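Long-range contacts in sphingomyelinase C (PDB 7CNE), which is a sphingomyelinase C of the endonuclease/exonuclease/phosphatase family, built on the two-sheet beta sandwich of DNase I-like proteins: residues 76-81 with 115-120; 147-152 with 193-198; 55-60 with 97-102; 45-50 with 106-111. All coordinates share one frame; numbering follows the deposited sequence.

Interaction 1 of 4, residues 76-81 with 115-120; sequences PVVGRS and QVIFND
The side chain of Gln-115 reaches from strand 110-117 into the turn at 77-80, its amide oxygen lying against Val-78 and its nitrogen ending near Ser-81. With CG between the backbone N and the carbonyl carbon (chi1 67°) and the chain extended beyond it, the amide reaches two backbone sites at once. Gln-115 OE1 accepts from Gly-79 N at 2.7 Å, the donor lying in the plane of the amide carbonyl. Gln-115 NE2 gives a less straight bond to Ser-81 O at 3.0 Å, standing well above the plane of that carbonyl, and it also binds Thr-88 OG1. Glutamine suits the place because it offers one acceptor and one donor to two backbone groups of the turn region. Beside this polar pair, Ile-117 CD1 touches Val-78 CG1 at 3.8 Å and lies 4.1 Å from Gly-79 CA, so apolar branches pack next to the amide. Val-78 also packs on Ala-133 of the adjoining strand 131-139. Gly-79 fits its site because phi is 90°, where a CB would press on the preceding carbonyl oxygen. The closing bond, Arg-80 N to Val-77 O, is weak at 3.3 Å, and Gln-115 adds a second tie. The arrangement is a type II beta turn with glycine in its third place, tied by a side-chain amide to one sheet of the DNase I-like sandwich.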
loop_
_atom_site.group_PDB
_atom_site.type_symbol
_atom_site.label_atom_id
_atom_site.label_comp_id
_atom_site.label_asym_id
_atom_site.label_seq_id
_atom_site.Cartn_x
_atom_site.Cartn_y
_atom_site.Cartn_z
ATOM N N PRO A 76 12.334 5.004 -3.676
ATOM C CA PRO A 76 12.704 3.594 -3.842
ATOM C C PRO A 76 11.634 2.686 -3.242
ATOM O O PRO A 76 10.679 3.124 -2.589
ATOM C CB PRO A 76 14.034 3.469 -3.083
ATOM C CG PRO A 76 14.535 4.886 -2.913
ATOM C CD PRO A 76 13.287 5.729 -2.816
ATOM N N VAL A 77 11.792 1.388 -3.482
ATOM C CA VAL A 77 10.997 0.410 -2.754
ATOM C C VAL A 77 11.528 0.323 -1.330
ATOM O O VAL A 77 12.734 0.152 -1.119
ATOM C CB VAL A 77 11.038 -0.958 -3.453
ATOM C CG1 VAL A 77 10.233 -1.982 -2.653
ATOM C CG2 VAL A 77 10.502 -0.846 -4.877
ATOM N N VAL A 78 10.633 0.465 -0.348
ATOM C CA VAL A 78 11.037 0.469 1.054
ATOM C C VAL A 78 11.783 -0.817 1.379
ATOM O O VAL A 78 11.335 -1.919 1.034
ATOM C CB VAL A 78 9.812 0.618 1.967
ATOM C CG1 VAL A 78 10.154 0.197 3.403
ATOM C CG2 VAL A 78 9.270 2.045 1.927
ATOM N N GLY A 79 12.933 -0.678 2.032
ATOM C CA GLY A 79 13.647 -1.810 2.575
ATOM C C GLY A 79 14.652 -2.470 1.653
ATOM O O GLY A 79 15.284 -3.442 2.073
ATOM N N ARG A 80 14.805 -1.993 0.407
ATOM C CA ARG A 80 15.844 -2.529 -0.474
ATOM C C ARG A 80 17.239 -2.177 0.031
ATOM O O ARG A 80 18.111 -3.049 0.138
ATOM C CB ARG A 80 15.663 -2.002 -1.898
ATOM C CG ARG A 80 15.061 -2.989 -2.859
ATOM C CD ARG A 80 15.273 -2.534 -4.284
ATOM N NE ARG A 80 14.097 -2.812 -5.096
ATOM C CZ ARG A 80 14.000 -2.543 -6.393
ATOM N NH1 ARG A 80 15.018 -1.989 -7.046
ATOM N NH2 ARG A 80 12.883 -2.836 -7.041
ATOM N N SER A 81 17.475 -0.902 0.324
ATOM C CA SER A 81 18.765 -0.453 0.831
ATOM C C SER A 81 18.585 0.934 1.435
ATOM O O SER A 81 17.481 1.488 1.441
ATOM C CB SER A 81 19.821 -0.442 -0.276
ATOM O OG SER A 81 19.582 0.622 -1.177
ATOM N N GLN A 115 12.347 6.353 4.832
ATOM C CA GLN A 115 11.748 5.062 5.103
ATOM C C GLN A 115 11.986 4.724 6.568
ATOM O O GLN A 115 12.973 5.153 7.173
ATOM C CB GLN A 115 12.328 3.964 4.184
ATOM C CG GLN A 115 13.789 3.657 4.446
ATOM C CD GLN A 115 14.303 2.500 3.620
ATOM O OE1 GLN A 115 13.529 1.748 3.023
ATOM N NE2 GLN A 115 15.621 2.346 3.583
ATOM N N VAL A 116 11.061 3.965 7.134
ATOM C CA VAL A 116 11.182 3.464 8.496
ATOM C C VAL A 116 10.734 2.011 8.463
ATOM O O VAL A 116 9.637 1.712 7.983
ATOM C CB VAL A 116 10.337 4.287 9.492
ATOM C CG1 VAL A 116 10.464 3.737 10.910
ATOM C CG2 VAL A 116 10.707 5.792 9.438
ATOM N N ILE A 117 11.587 1.114 8.937
ATOM C CA ILE A 117 11.254 -0.307 9.038
ATOM C C ILE A 117 10.540 -0.537 10.369
ATOM O O ILE A 117 10.922 0.029 11.400
ATOM C CB ILE A 117 12.525 -1.175 8.904
ATOM C CG1 ILE A 117 13.283 -0.846 7.608
ATOM C CG2 ILE A 117 12.236 -2.691 9.068
ATOM C CD1 ILE A 117 12.433 -0.680 6.373
ATOM N N PHE A 118 9.478 -1.338 10.345
ATOM C CA PHE A 118 8.660 -1.546 11.539
ATOM C C PHE A 118 9.471 -2.172 12.670
ATOM O O PHE A 118 10.295 -3.064 12.452
ATOM C CB PHE A 118 7.466 -2.449 11.211
ATOM C CG PHE A 118 6.387 -1.761 10.445
ATOM C CD1 PHE A 118 5.886 -0.536 10.881
ATOM C CD2 PHE A 118 5.862 -2.329 9.293
ATOM C CE1 PHE A 118 4.883 0.106 10.177
ATOM C CE2 PHE A 118 4.856 -1.686 8.583
ATOM C CZ PHE A 118 4.373 -0.462 9.024
ATOM N N ASN A 119 9.232 -1.694 13.888
ATOM C CA ASN A 119 9.872 -2.273 15.064
ATOM C C ASN A 119 9.174 -3.537 15.539
ATOM O O ASN A 119 9.785 -4.328 16.271
ATOM C CB ASN A 119 9.904 -1.251 16.207
ATOM C CG ASN A 119 10.759 -0.056 15.887
ATOM O OD1 ASN A 119 11.733 -0.166 15.142
ATOM N ND2 ASN A 119 10.406 1.103 16.447
ATOM N N ASP A 120 7.920 -3.743 15.132
ATOM C CA ASP A 120 7.098 -4.856 15.595
ATOM C C ASP A 120 6.520 -5.598 14.401
ATOM O O ASP A 120 5.928 -4.975 13.511
ATOM C CB ASP A 120 5.955 -4.358 16.494
ATOM C CG ASP A 120 6.454 -3.602 17.713
ATOM O OD1 ASP A 120 6.655 -2.379 17.608
ATOM O OD2 ASP A 120 6.632 -4.234 18.782
#

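Interaction 2 of 4, residues 147-152 with 193-198; sequences VGTHAQ and GDLNVD. With SIN (succinic acid), chain C.
The imidazole of His-150 and the carboxylate of Asp-194 lie side by side and point the same way, their planes 23° apart, while succinic acid O1 sits at the edge of the ring, near its plane. Asp-194 OD2 and Asn-196 ND2 approach the ring obliquely. Asp-194 and Asn-196 belong to a Gly-Asp-Leu-Asn sequence that resembles the active-site motif of DNase I-like proteins, so this cluster probably lines the corresponding pocket. The ligand oxygen O1 is gripped twice, by His-150 NE2 at 2.9 Å and by Asn-196 ND2 at 3.0 Å; His-290 and Arg-237 bind the same molecule. His-150 has CG anti to the backbone N (chi1 -176°), which carries its ring along Asp-194. Although His-150 NE2 is 3.2 Å from Asp-194 OD2, the angle is too poor for a hydrogen bond; OD2 accepts from Asn-16 ND2 and lies 2.6 Å from succinic acid O2. Parallel pairing underlies the site: Ala-151 N donates to Asp-194 O at 2.9 Å, and Gly-193 passes where a CB would collide with Thr-149 O. On the sheet face of Thr-149, its CG2 meets Leu-195 CD2 at 3.7 Å. Asn-196 ND2 spends another N-H on Ala-151 O at 2.9 Å, in its own amide plane but above that of the carbonyl.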
loop_
_atom_site.group_PDB
_atom_site.type_symbol
_atom_site.label_atom_id
_atom_site.label_comp_id
_atom_site.label_asym_id
_atom_site.label_seq_id
_atom_site.Cartn_x
_atom_site.Cartn_y
_atom_site.Cartn_z
ATOM N N VAL A 147 2.207 8.980 4.242
ATOM C CA VAL A 147 2.850 7.744 4.682
ATOM C C VAL A 147 2.247 6.611 3.865
ATOM O O VAL A 147 1.024 6.435 3.848
ATOM C CB VAL A 147 2.661 7.488 6.186
ATOM C CG1 VAL A 147 3.290 6.127 6.588
ATOM C CG2 VAL A 147 3.244 8.640 7.015
ATOM N N GLY A 148 3.092 5.850 3.186
ATOM C CA GLY A 148 2.656 4.690 2.421
ATOM C C GLY A 148 3.179 3.445 3.110
ATOM O O GLY A 148 4.332 3.413 3.540
ATOM N N THR A 149 2.338 2.423 3.227
ATOM C CA THR A 149 2.775 1.259 3.986
ATOM C C THR A 149 1.994 0.019 3.576
ATOM O O THR A 149 1.055 0.063 2.771
ATOM C CB THR A 149 2.648 1.500 5.501
ATOM O OG1 THR A 149 3.396 0.503 6.212
ATOM C CG2 THR A 149 1.189 1.435 5.948
ATOM N N HIS A 150 2.445 -1.098 4.132
ATOM C CA HIS A 150 1.797 -2.398 4.042
ATOM C C HIS A 150 1.951 -3.001 5.435
ATOM O O HIS A 150 3.057 -3.386 5.813
ATOM C CB HIS A 150 2.466 -3.264 2.971
ATOM C CG HIS A 150 1.801 -4.585 2.747
ATOM N ND1 HIS A 150 2.364 -5.573 1.964
ATOM C CD2 HIS A 150 0.617 -5.078 3.186
ATOM C CE1 HIS A 150 1.562 -6.624 1.944
ATOM N NE2 HIS A 150 0.492 -6.347 2.670
ATOM N N ALA A 151 0.875 -3.038 6.207
ATOM C CA ALA A 151 0.951 -3.427 7.610
ATOM C C ALA A 151 0.953 -4.952 7.771
ATOM O O ALA A 151 0.761 -5.713 6.818
ATOM C CB ALA A 151 -0.205 -2.799 8.401
ATOM N N GLN A 152 1.192 -5.388 9.008
ATOM C CA GLN A 152 1.373 -6.804 9.325
ATOM C C GLN A 152 0.242 -7.678 8.781
ATOM O O GLN A 152 -0.938 -7.413 9.018
ATOM C CB GLN A 152 1.468 -6.964 10.846
ATOM C CG GLN A 152 1.399 -8.415 11.345
ATOM C CD GLN A 152 2.666 -9.170 11.043
ATOM O OE1 GLN A 152 3.752 -8.683 11.327
ATOM N NE2 GLN A 152 2.540 -10.363 10.453
ATOM N N GLY A 193 -2.357 2.737 2.357
ATOM C CA GLY A 193 -1.735 1.438 2.233
ATOM C C GLY A 193 -2.712 0.294 2.372
ATOM O O GLY A 193 -3.917 0.475 2.589
ATOM N N ASP A 194 -2.153 -0.899 2.189
ATOM C CA ASP A 194 -2.779 -2.148 2.595
ATOM C C ASP A 194 -2.563 -2.260 4.099
ATOM O O ASP A 194 -1.491 -2.672 4.551
ATOM C CB ASP A 194 -2.151 -3.320 1.844
ATOM C CG ASP A 194 -2.765 -4.650 2.206
ATOM O OD1 ASP A 194 -3.567 -4.712 3.159
ATOM O OD2 ASP A 194 -2.452 -5.638 1.508
ATOM N N LEU A 195 -3.564 -1.868 4.884
ATOM C CA LEU A 195 -3.400 -1.863 6.331
ATOM C C LEU A 195 -3.801 -3.179 6.979
ATOM O O LEU A 195 -3.647 -3.316 8.196
ATOM C CB LEU A 195 -4.174 -0.700 6.959
ATOM C CG LEU A 195 -3.939 0.648 6.272
ATOM C CD1 LEU A 195 -4.677 1.759 6.991
ATOM C CD2 LEU A 195 -2.440 0.954 6.204
ATOM N N ASN A 196 -4.289 -4.146 6.198
ATOM C CA ASN A 196 -4.560 -5.502 6.674
ATOM C C ASN A 196 -5.531 -5.511 7.850
ATOM O O ASN A 196 -5.449 -6.371 8.727
ATOM C CB ASN A 196 -3.258 -6.233 7.031
ATOM C CG ASN A 196 -2.785 -7.128 5.906
ATOM O OD1 ASN A 196 -3.567 -7.898 5.372
ATOM N ND2 ASN A 196 -1.511 -7.017 5.524
ATOM N N VAL A 197 -6.441 -4.540 7.863
ATOM C CA VAL A 197 -7.519 -4.435 8.840
ATOM C C VAL A 197 -8.842 -4.428 8.080
ATOM O O VAL A 197 -9.081 -3.539 7.251
ATOM C CB VAL A 197 -7.388 -3.163 9.695
ATOM C CG1 VAL A 197 -8.601 -3.005 10.608
ATOM C CG2 VAL A 197 -6.092 -3.180 10.502
ATOM N N ASP A 198 -9.709 -5.390 8.387
ATOM C CA ASP A 198 -11.012 -5.481 7.723
ATOM C C ASP A 198 -11.939 -4.365 8.199
ATOM O O ASP A 198 -12.228 -4.255 9.396
ATOM C CB ASP A 198 -11.635 -6.847 7.992
ATOM C CG ASP A 198 -12.921 -7.073 7.210
ATOM O OD1 ASP A 198 -13.128 -6.423 6.161
ATOM O OD2 ASP A 198 -13.732 -7.906 7.659
HETATM C C1 SIN C . -2.582 -8.811 2.671
HETATM O O1 SIN C . -1.399 -8.509 2.970
HETATM O O2 SIN C . -3.337 -7.931 2.194
HETATM C C2 SIN C . -3.105 -10.215 2.917
HETATM C C3 SIN C . -3.842 -10.752 1.697
HETATM C C4 SIN C . -2.930 -10.852 0.492
HETATM O O3 SIN C . -2.293 -11.904 0.277
HETATM O O4 SIN C . -2.804 -9.895 -0.310
#

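Interaction 3 of 4, residues 55-60 with 97-102; sequences FDNAAA and PEDGGV
From CB of Phe-55, just before the N-cap residue of helix 57-66 in the DNase I-like fold, CG lies anti to the carbonyl carbon (chi1 -67°), and this lays one side of the ring against the loop at 97-102. CD1 comes first, with Asp-99 OD1 in the ring plane at the edge, 3.5 Å away, and Gly-101 CA close by. CE1, one atom farther, meets Asp-99 O at 3.4 Å and Gly-101 CA at 3.5 Å, both placed obliquely to the ring. A flat aromatic suits this backbone because two glycines bring the chain in close; a CB on Gly-101 would run into CE1. Asp-99 bends the same loop with an Asx turn, OD1 accepting a weak bond from Gly-101 N. Next along the chain from Phe-55, Asp-56 is the N-cap itself: its OD2 takes the otherwise spare N-H of Ala-59 at 2.9 Å, and its OD1 binds Thr-22 OG1. The carboxylate thus also faces the positive end of the helix dipole, which probably favours its charge. Between the two backbones one water accepts from Asp-99 N at 2.9 Å and donates weakly to Phe-55 O at 3.4 Å.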
loop_
_atom_site.group_PDB
_atom_site.type_symbol
_atom_site.label_atom_id
_atom_site.label_comp_id
_atom_site.label_asym_id
_atom_site.label_seq_id
_atom_site.Cartn_x
_atom_site.Cartn_y
_atom_site.Cartn_z
ATOM N N PHE A 55 7.705 -6.510 -4.909
ATOM C CA PHE A 55 8.851 -7.232 -4.368
ATOM C C PHE A 55 9.858 -7.619 -5.445
ATOM O O PHE A 55 11.071 -7.624 -5.193
ATOM C CB PHE A 55 8.387 -8.512 -3.666
ATOM C CG PHE A 55 7.574 -8.289 -2.419
ATOM C CD1 PHE A 55 8.027 -7.452 -1.411
ATOM C CD2 PHE A 55 6.361 -8.957 -2.244
ATOM C CE1 PHE A 55 7.282 -7.276 -0.251
ATOM C CE2 PHE A 55 5.604 -8.786 -1.084
ATOM C CZ PHE A 55 6.060 -7.949 -0.091
ATOM N N ASP A 56 9.378 -8.006 -6.625
ATOM C CA ASP A 56 10.284 -8.377 -7.700
ATOM C C ASP A 56 10.996 -7.132 -8.212
ATOM O O ASP A 56 10.350 -6.199 -8.707
ATOM C CB ASP A 56 9.530 -9.068 -8.827
ATOM C CG ASP A 56 10.460 -9.537 -9.915
ATOM O OD1 ASP A 56 11.191 -10.518 -9.669
ATOM O OD2 ASP A 56 10.485 -8.906 -10.988
ATOM N N ASN A 57 12.325 -7.112 -8.082
ATOM C CA ASN A 57 13.081 -5.899 -8.377
ATOM C C ASN A 57 12.883 -5.450 -9.819
ATOM O O ASN A 57 12.710 -4.255 -10.083
ATOM C CB ASN A 57 14.567 -6.124 -8.088
ATOM C CG ASN A 57 14.889 -6.080 -6.606
ATOM O OD1 ASN A 57 14.040 -6.374 -5.763
ATOM N ND2 ASN A 57 16.122 -5.729 -6.281
ATOM N N ALA A 58 12.900 -6.389 -10.767
ATOM C CA ALA A 58 12.816 -6.015 -12.175
ATOM C C ALA A 58 11.411 -5.547 -12.538
ATOM O O ALA A 58 11.243 -4.502 -13.176
ATOM C CB ALA A 58 13.255 -7.184 -13.063
ATOM N N ALA A 59 10.380 -6.296 -12.134
ATOM C CA ALA A 59 9.023 -5.873 -12.481
ATOM C C ALA A 59 8.661 -4.562 -11.787
ATOM O O ALA A 59 8.009 -3.688 -12.383
ATOM C CB ALA A 59 8.017 -6.967 -12.126
ATOM N N ALA A 60 9.074 -4.402 -10.529
ATOM C CA ALA A 60 8.860 -3.130 -9.846
ATOM C C ALA A 60 9.604 -1.994 -10.541
ATOM O O ALA A 60 9.051 -0.905 -10.720
ATOM C CB ALA A 60 9.285 -3.244 -8.383
ATOM N N PRO A 97 17.146 -10.428 2.620
ATOM C CA PRO A 97 17.007 -10.249 1.167
ATOM C C PRO A 97 15.669 -9.663 0.742
ATOM O O PRO A 97 15.581 -9.082 -0.340
ATOM C CB PRO A 97 17.168 -11.675 0.611
ATOM C CG PRO A 97 17.443 -12.558 1.799
ATOM C CD PRO A 97 17.021 -11.838 3.022
ATOM N N GLU A 98 14.622 -9.811 1.552
ATOM C CA GLU A 98 13.286 -9.378 1.153
ATOM C C GLU A 98 13.050 -7.935 1.589
ATOM O O GLU A 98 13.198 -7.609 2.772
ATOM C CB GLU A 98 12.212 -10.284 1.758
ATOM C CG GLU A 98 11.910 -11.565 0.976
ATOM C CD GLU A 98 11.670 -12.776 1.879
ATOM O OE1 GLU A 98 10.993 -13.713 1.421
ATOM O OE2 GLU A 98 12.170 -12.819 3.034
ATOM N N ASP A 99 12.675 -7.079 0.640
ATOM C CA ASP A 99 12.338 -5.704 0.972
ATOM C C ASP A 99 10.868 -5.620 1.389
ATOM O O ASP A 99 10.143 -6.617 1.410
ATOM C CB ASP A 99 12.675 -4.757 -0.185
ATOM C CG ASP A 99 11.873 -5.037 -1.461
ATOM O OD1 ASP A 99 10.630 -5.169 -1.403
ATOM O OD2 ASP A 99 12.485 -5.059 -2.546
ATOM N N GLY A 100 10.422 -4.412 1.749
ATOM C CA GLY A 100 9.056 -4.203 2.209
ATOM C C GLY A 100 8.015 -4.023 1.116
ATOM O O GLY A 100 6.822 -3.959 1.426
ATOM N N GLY A 101 8.431 -3.917 -0.148
ATOM C CA GLY A 101 7.485 -3.891 -1.254
ATOM C C GLY A 101 6.690 -2.613 -1.441
ATOM O O GLY A 101 5.815 -2.575 -2.316
ATOM N N VAL A 102 6.966 -1.561 -0.675
ATOM C CA VAL A 102 6.203 -0.315 -0.749
ATOM C C VAL A 102 6.992 0.728 -1.531
ATOM O O VAL A 102 8.177 0.962 -1.252
ATOM C CB VAL A 102 5.855 0.202 0.659
ATOM C CG1 VAL A 102 5.246 1.590 0.583
ATOM C CG2 VAL A 102 4.889 -0.763 1.342
HETATM O O HOH W 1 11.822 -8.203 -1.883
#

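Interaction 4 of 4, residues 45-50 with 106-111; sequences GNDVVV and SKWPIV
An antiparallel bridge one strand in from the edge of the seven-strand sheet sets this contact: Val-48, opening strand 48-54, pairs with Ser-106, closing strand 103-106, before the chain crosses to strand 110-117 in the other sheet of the sandwich. The two form a non-hydrogen-bonded pair, and both side chains turn toward Leu-137 of that second sheet. The adjoining bond is Lys-107 N to Asp-47 O, 3.0 Å. Asp-47 then takes the indole N-H: Trp-108 NE1 reaches OD1 at 2.7 Å, nearly straight at 166° and in the ring plane, though from above the carboxylate plane. Trp-108 CG is anti to the carbonyl carbon (chi1 -55°), which sets the indole alongside Asp-47, and Lys-107 CG lies 4.0 Å above one face of the indole, offset toward its rim. Ser-106 OG donates to Trp-108 O at 2.7 Å, on a lone pair; a small hydroxyl suits this tight corner. Lys-107 NZ stays 4.4 Å from Asp-47 OD1, beyond a salt bridge, with a water between them that donates to OD1. OD2 accepts from Lys-11 N. Indole, water and backbone donors around one carboxylate, with an ammonium near, would probably keep Asp-47 negatively charged.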
loop_
_atom_site.group_PDB
_atom_site.type_symbol
_atom_site.label_atom_id
_atom_site.label_comp_id
_atom_site.label_asym_id
_atom_site.label_seq_id
_atom_site.Cartn_x
_atom_site.Cartn_y
_atom_site.Cartn_z
ATOM N N GLY A 45 -4.603 9.289 -13.816
ATOM C CA GLY A 45 -5.334 10.441 -13.339
ATOM C C GLY A 45 -5.232 10.687 -11.855
ATOM O O GLY A 45 -6.020 11.470 -11.315
ATOM N N ASN A 46 -4.295 10.044 -11.175
ATOM C CA ASN A 46 -4.114 10.291 -9.757
ATOM C C ASN A 46 -3.054 11.359 -9.524
ATOM O O ASN A 46 -2.268 11.700 -10.407
ATOM C CB ASN A 46 -3.734 8.994 -9.040
ATOM C CG ASN A 46 -4.753 7.911 -9.269
ATOM O OD1 ASN A 46 -5.901 8.037 -8.844
ATOM N ND2 ASN A 46 -4.355 6.854 -9.963
ATOM N N ASP A 47 -3.022 11.871 -8.294
ATOM C CA ASP A 47 -1.926 12.725 -7.857
ATOM C C ASP A 47 -0.815 11.936 -7.166
ATOM O O ASP A 47 0.369 12.266 -7.315
ATOM C CB ASP A 47 -2.470 13.792 -6.917
ATOM C CG ASP A 47 -3.359 14.765 -7.640
ATOM O OD1 ASP A 47 -2.803 15.532 -8.444
ATOM O OD2 ASP A 47 -4.591 14.730 -7.432
ATOM N N VAL A 48 -1.182 10.923 -6.394
ATOM C CA VAL A 48 -0.232 10.098 -5.648
ATOM C C VAL A 48 -0.656 8.652 -5.823
ATOM O O VAL A 48 -1.855 8.348 -5.823
ATOM C CB VAL A 48 -0.191 10.483 -4.149
ATOM C CG1 VAL A 48 0.818 9.629 -3.382
ATOM C CG2 VAL A 48 0.113 11.980 -3.976
ATOM N N VAL A 49 0.327 7.762 -5.996
ATOM C CA VAL A 49 0.103 6.322 -6.076
ATOM C C VAL A 49 0.992 5.656 -5.032
ATOM O O VAL A 49 2.202 5.915 -4.984
ATOM C CB VAL A 49 0.399 5.756 -7.485
ATOM C CG1 VAL A 49 0.206 4.223 -7.507
ATOM C CG2 VAL A 49 -0.496 6.422 -8.542
ATOM N N VAL A 50 0.389 4.824 -4.183
ATOM C CA VAL A 50 1.112 4.030 -3.192
ATOM C C VAL A 50 0.907 2.560 -3.540
ATOM O O VAL A 50 -0.235 2.074 -3.569
ATOM C CB VAL A 50 0.649 4.326 -1.753
ATOM C CG1 VAL A 50 1.494 3.540 -0.753
ATOM C CG2 VAL A 50 0.751 5.820 -1.444
ATOM N N SER A 106 4.492 10.068 -7.403
ATOM C CA SER A 106 3.824 11.347 -7.240
ATOM C C SER A 106 3.945 12.185 -8.501
ATOM O O SER A 106 5.027 12.284 -9.085
ATOM C CB SER A 106 4.418 12.107 -6.046
ATOM O OG SER A 106 3.817 13.373 -5.911
ATOM N N LYS A 107 2.823 12.784 -8.899
ATOM C CA LYS A 107 2.809 13.822 -9.921
ATOM C C LYS A 107 3.522 15.087 -9.449
ATOM O O LYS A 107 4.069 15.839 -10.266
ATOM C CB LYS A 107 1.345 14.103 -10.296
ATOM C CG LYS A 107 1.099 15.355 -11.093
ATOM C CD LYS A 107 -0.379 15.506 -11.410
ATOM C CE LYS A 107 -0.605 16.745 -12.252
ATOM N NZ LYS A 107 -2.045 16.896 -12.558
ATOM N N TRP A 108 3.551 15.326 -8.139
ATOM C CA TRP A 108 4.021 16.530 -7.468
ATOM C C TRP A 108 5.414 16.328 -6.881
ATOM O O TRP A 108 5.727 15.239 -6.397
ATOM C CB TRP A 108 3.037 16.923 -6.363
ATOM C CG TRP A 108 1.657 17.077 -6.940
ATOM C CD1 TRP A 108 0.665 16.134 -6.989
ATOM C CD2 TRP A 108 1.140 18.235 -7.597
ATOM N NE1 TRP A 108 -0.444 16.644 -7.640
ATOM C CE2 TRP A 108 -0.176 17.933 -8.014
ATOM C CE3 TRP A 108 1.659 19.507 -7.871
ATOM C CZ2 TRP A 108 -0.980 18.860 -8.685
ATOM C CZ3 TRP A 108 0.854 20.424 -8.539
ATOM C CH2 TRP A 108 -0.446 20.095 -8.936
ATOM N N PRO A 109 6.244 17.373 -6.939
ATOM C CA PRO A 109 7.636 17.255 -6.483
ATOM C C PRO A 109 7.740 16.758 -5.050
ATOM O O PRO A 109 6.986 17.177 -4.165
ATOM C CB PRO A 109 8.173 18.686 -6.608
ATOM C CG PRO A 109 7.332 19.291 -7.707
ATOM C CD PRO A 109 5.953 18.710 -7.490
ATOM N N ILE A 110 8.714 15.880 -4.823
ATOM C CA ILE A 110 8.992 15.357 -3.491
ATOM C C ILE A 110 10.014 16.268 -2.824
ATOM O O ILE A 110 11.114 16.469 -3.349
ATOM C CB ILE A 110 9.498 13.909 -3.548
ATOM C CG1 ILE A 110 8.358 12.961 -3.931
ATOM C CG2 ILE A 110 10.095 13.521 -2.208
ATOM C CD1 ILE A 110 8.813 11.512 -4.218
ATOM N N VAL A 111 9.637 16.829 -1.674
ATOM C CA VAL A 111 10.528 17.694 -0.908
ATOM C C VAL A 111 11.420 16.864 0.005
ATOM O O VAL A 111 12.585 17.204 0.231
ATOM C CB VAL A 111 9.694 18.724 -0.112
ATOM C CG1 VAL A 111 10.568 19.544 0.825
ATOM C CG2 VAL A 111 8.910 19.635 -1.069
HETATM O O HOH W 2 -3.702 16.806 -10.623
#

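Interactions 1 and 3 are the most closely joined, their centres 11 Å apart: Val-78 is bonded through its backbone to both Gly-100 and Val-102, with probable hydrogen bonds from Val-78 N to Val-102 O and from Gly-100 N to Val-78 O, each 2.7 Å. Interaction 2 holds the ligand and touches all three others. Val-102 CG2 of interaction 3 lies 3.7 Å from His-150 N, Phe-118 CE2 of interaction 1 lies 3.7 Å from His-150 O, and Val-50 CG1 of interaction 4 packs 3.6 Å from Gly-148 CA. Interaction 4 is the contact farthest from interaction 2 by centres (19 Å, against 14 and 16 Å), at the other end of strand 48-54 from interaction 3.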